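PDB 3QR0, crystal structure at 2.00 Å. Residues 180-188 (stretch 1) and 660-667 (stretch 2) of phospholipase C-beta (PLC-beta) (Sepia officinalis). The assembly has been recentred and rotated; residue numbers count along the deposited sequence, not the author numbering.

Stretch 1 (180-188) CLSKDKDDR
Stretch 2, residues 660-667: QFLSDKQI

Asp664 and Gln666 cover the most surface in this 414 Å² contact, and both belong to an irregular segment whose touching residues lie at least 479 positions from their partners. Register is set by two pairs: Ser182 CA lies 4.0 Å from Asp664 CA, and Asp184 CA lies 5.1 Å from Lys665 CA.

The carbonyl of Asp664 (phi/psi -84/-1) is the focus of the bonding. Lys183 N donates to Asp664 O at 2.7 Å and 159°, and Ser182 OG, with chi1 t, donates to the same O at 2.8 Å; Asp184 N adds a weak bond to Asp664 O (3.4 Å, 120°). These donors come from the loop at Ser182 (-160/150), Lys183 (-104/0) and Asp184 (-92/138). The Asp664 carboxylate, chi1 p, draws near the extended mttt Lys183, but Lys183 NZ to Asp664 OD2 is 4.3 Å, beyond a salt bridge.

Gln666 (-78/94; chi1 m, chi2 t) reaches the start of the 185-188 helix: its CG lies 3.6 Å from Asp184 OD1, and its NE2 3.6 Å from Asp187 OD1. Asp184, chi1 t, caps that helix, OD2 accepting from Asp187 N at 3.2 Å and weakly from Asp186 N at 2.9 Å.

Leu181 (mt) supplies apolar packing, CD2 meeting Phe661 CE1 obliquely at 4.1 Å. One water donates to Leu181 O (3.2 Å) and Ser663 O (2.9 Å).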

# COMPACT_ATOMS: atom_id res chain seq x y z
N CYS A 180 -7.84 -18.40 17.95
CA CYS A 180 -7.07 -17.77 16.87
C CYS A 180 -7.71 -17.99 15.49
O CYS A 180 -7.44 -17.23 14.57
CB CYS A 180 -5.62 -18.27 16.86
SG CYS A 180 -4.60 -17.70 18.26
N LEU A 181 -8.56 -19.01 15.36
CA LEU A 181 -9.15 -19.37 14.07
C LEU A 181 -10.63 -19.00 13.91
O LEU A 181 -11.04 -18.58 12.82
CB LEU A 181 -8.97 -20.87 13.79
CG LEU A 181 -7.54 -21.35 13.50
CD1 LEU A 181 -7.50 -22.87 13.42
CD2 LEU A 181 -6.99 -20.74 12.22
N SER A 182 -11.44 -19.15 14.95
CA SER A 182 -12.89 -18.92 14.80
C SER A 182 -13.64 -18.65 16.11
O SER A 182 -13.25 -19.12 17.18
CB SER A 182 -13.53 -20.13 14.10
OG SER A 182 -14.85 -19.83 13.69
N LYS A 183 -14.71 -17.86 15.99
CA LYS A 183 -15.66 -17.63 17.07
C LYS A 183 -16.95 -18.43 16.86
O LYS A 183 -17.86 -18.36 17.69
CB LYS A 183 -16.01 -16.13 17.16
CG LYS A 183 -14.81 -15.23 17.43
CD LYS A 183 -15.20 -13.76 17.43
CE LYS A 183 -14.02 -12.87 17.82
NZ LYS A 183 -14.37 -11.42 17.81
N ASP A 184 -17.02 -19.19 15.77
CA ASP A 184 -18.22 -19.94 15.40
C ASP A 184 -18.19 -21.36 15.98
O ASP A 184 -17.15 -22.03 15.94
CB ASP A 184 -18.35 -19.99 13.88
CG ASP A 184 -19.64 -20.65 13.43
OD1 ASP A 184 -20.63 -19.92 13.20
OD2 ASP A 184 -19.67 -21.89 13.31
N LYS A 185 -19.33 -21.81 16.49
CA LYS A 185 -19.44 -23.12 17.15
C LYS A 185 -19.20 -24.30 16.20
O LYS A 185 -18.52 -25.27 16.58
CB LYS A 185 -20.80 -23.27 17.85
CG LYS A 185 -22.01 -23.28 16.91
CD LYS A 185 -23.32 -23.19 17.68
CE LYS A 185 -24.51 -23.11 16.74
NZ LYS A 185 -25.81 -23.12 17.46
N ASP A 186 -19.74 -24.23 14.99
CA ASP A 186 -19.56 -25.30 14.00
C ASP A 186 -18.11 -25.40 13.55
O ASP A 186 -17.58 -26.49 13.38
CB ASP A 186 -20.48 -25.08 12.79
CG ASP A 186 -21.96 -25.22 13.13
OD1 ASP A 186 -22.29 -25.85 14.15
OD2 ASP A 186 -22.79 -24.69 12.35
N ASP A 187 -17.47 -24.25 13.35
CA ASP A 187 -16.07 -24.20 12.92
C ASP A 187 -15.13 -24.67 14.03
O ASP A 187 -14.11 -25.31 13.76
CB ASP A 187 -15.70 -22.79 12.47
CG ASP A 187 -16.46 -22.35 11.23
OD1 ASP A 187 -17.37 -23.10 10.78
OD2 ASP A 187 -16.17 -21.26 10.70
N ARG A 188 -15.48 -24.36 15.28
CA ARG A 188 -14.73 -24.85 16.43
C ARG A 188 -14.80 -26.38 16.53
O ARG A 188 -13.84 -27.02 16.95
CB ARG A 188 -15.24 -24.20 17.73
CG ARG A 188 -14.74 -22.79 17.92
CD ARG A 188 -15.49 -22.05 19.00
NE ARG A 188 -14.74 -20.89 19.46
CZ ARG A 188 -13.85 -20.89 20.46
NH1 ARG A 188 -13.59 -22.00 21.15
NH2 ARG A 188 -13.22 -19.77 20.77
N GLN A 660 -9.86 -18.91 1.51
CA GLN A 660 -9.55 -19.49 2.81
C GLN A 660 -9.56 -18.42 3.89
O GLN A 660 -9.06 -17.31 3.69
CB GLN A 660 -8.18 -20.16 2.80
CG GLN A 660 -8.04 -21.30 1.78
CD GLN A 660 -7.78 -20.81 0.38
OE1 GLN A 660 -6.90 -19.96 0.16
NE2 GLN A 660 -8.54 -21.33 -0.58
N PHE A 661 -10.14 -18.76 5.04
CA PHE A 661 -10.06 -17.96 6.26
C PHE A 661 -10.51 -16.52 6.05
O PHE A 661 -9.83 -15.59 6.47
CB PHE A 661 -8.64 -17.98 6.81
CG PHE A 661 -8.13 -19.36 7.10
CD1 PHE A 661 -8.69 -20.12 8.11
CD2 PHE A 661 -7.09 -19.89 6.36
CE1 PHE A 661 -8.22 -21.40 8.38
CE2 PHE A 661 -6.61 -21.16 6.62
CZ PHE A 661 -7.18 -21.92 7.63
N LEU A 662 -11.65 -16.35 5.40
CA LEU A 662 -12.20 -15.02 5.19
C LEU A 662 -12.67 -14.38 6.49
O LEU A 662 -12.65 -13.16 6.62
CB LEU A 662 -13.36 -15.06 4.19
CG LEU A 662 -12.99 -15.39 2.75
CD1 LEU A 662 -14.24 -15.30 1.88
CD2 LEU A 662 -11.88 -14.47 2.22
N SER A 663 -13.10 -15.20 7.45
CA SER A 663 -13.69 -14.68 8.67
C SER A 663 -13.67 -15.68 9.83
O SER A 663 -13.60 -16.89 9.63
CB SER A 663 -15.14 -14.25 8.40
OG SER A 663 -15.77 -13.82 9.58
N ASP A 664 -13.78 -15.14 11.04
CA ASP A 664 -13.87 -15.96 12.26
C ASP A 664 -15.31 -16.41 12.56
O ASP A 664 -15.55 -17.13 13.53
CB ASP A 664 -13.27 -15.22 13.47
CG ASP A 664 -13.72 -13.77 13.59
OD1 ASP A 664 -14.85 -13.45 13.16
OD2 ASP A 664 -12.94 -12.95 14.10
N LYS A 665 -16.26 -15.98 11.72
CA LYS A 665 -17.65 -16.43 11.81
C LYS A 665 -18.13 -16.95 10.46
O LYS A 665 -17.47 -16.76 9.44
CB LYS A 665 -18.57 -15.30 12.31
CG LYS A 665 -18.40 -13.97 11.58
CD LYS A 665 -19.39 -12.92 12.09
CE LYS A 665 -19.28 -11.61 11.30
NZ LYS A 665 -20.51 -10.76 11.44
N GLN A 666 -19.28 -17.63 10.45
CA GLN A 666 -19.85 -18.19 9.22
C GLN A 666 -20.53 -17.10 8.41
O GLN A 666 -21.70 -16.80 8.63
CB GLN A 666 -20.85 -19.31 9.52
CG GLN A 666 -20.21 -20.67 9.74
CD GLN A 666 -21.22 -21.80 9.82
OE1 GLN A 666 -22.40 -21.58 10.06
NE2 GLN A 666 -20.74 -23.03 9.62
N ILE A 667 -19.79 -16.52 7.47
CA ILE A 667 -20.32 -15.48 6.58
C ILE A 667 -20.69 -16.06 5.21
O ILE A 667 -20.28 -17.16 4.86
CB ILE A 667 -19.30 -14.33 6.36
CG1 ILE A 667 -18.00 -14.83 5.72
CG2 ILE A 667 -19.00 -13.64 7.69
CD1 ILE A 667 -17.22 -13.76 5.01
O HOH W 1 -12.07 -19.33 9.88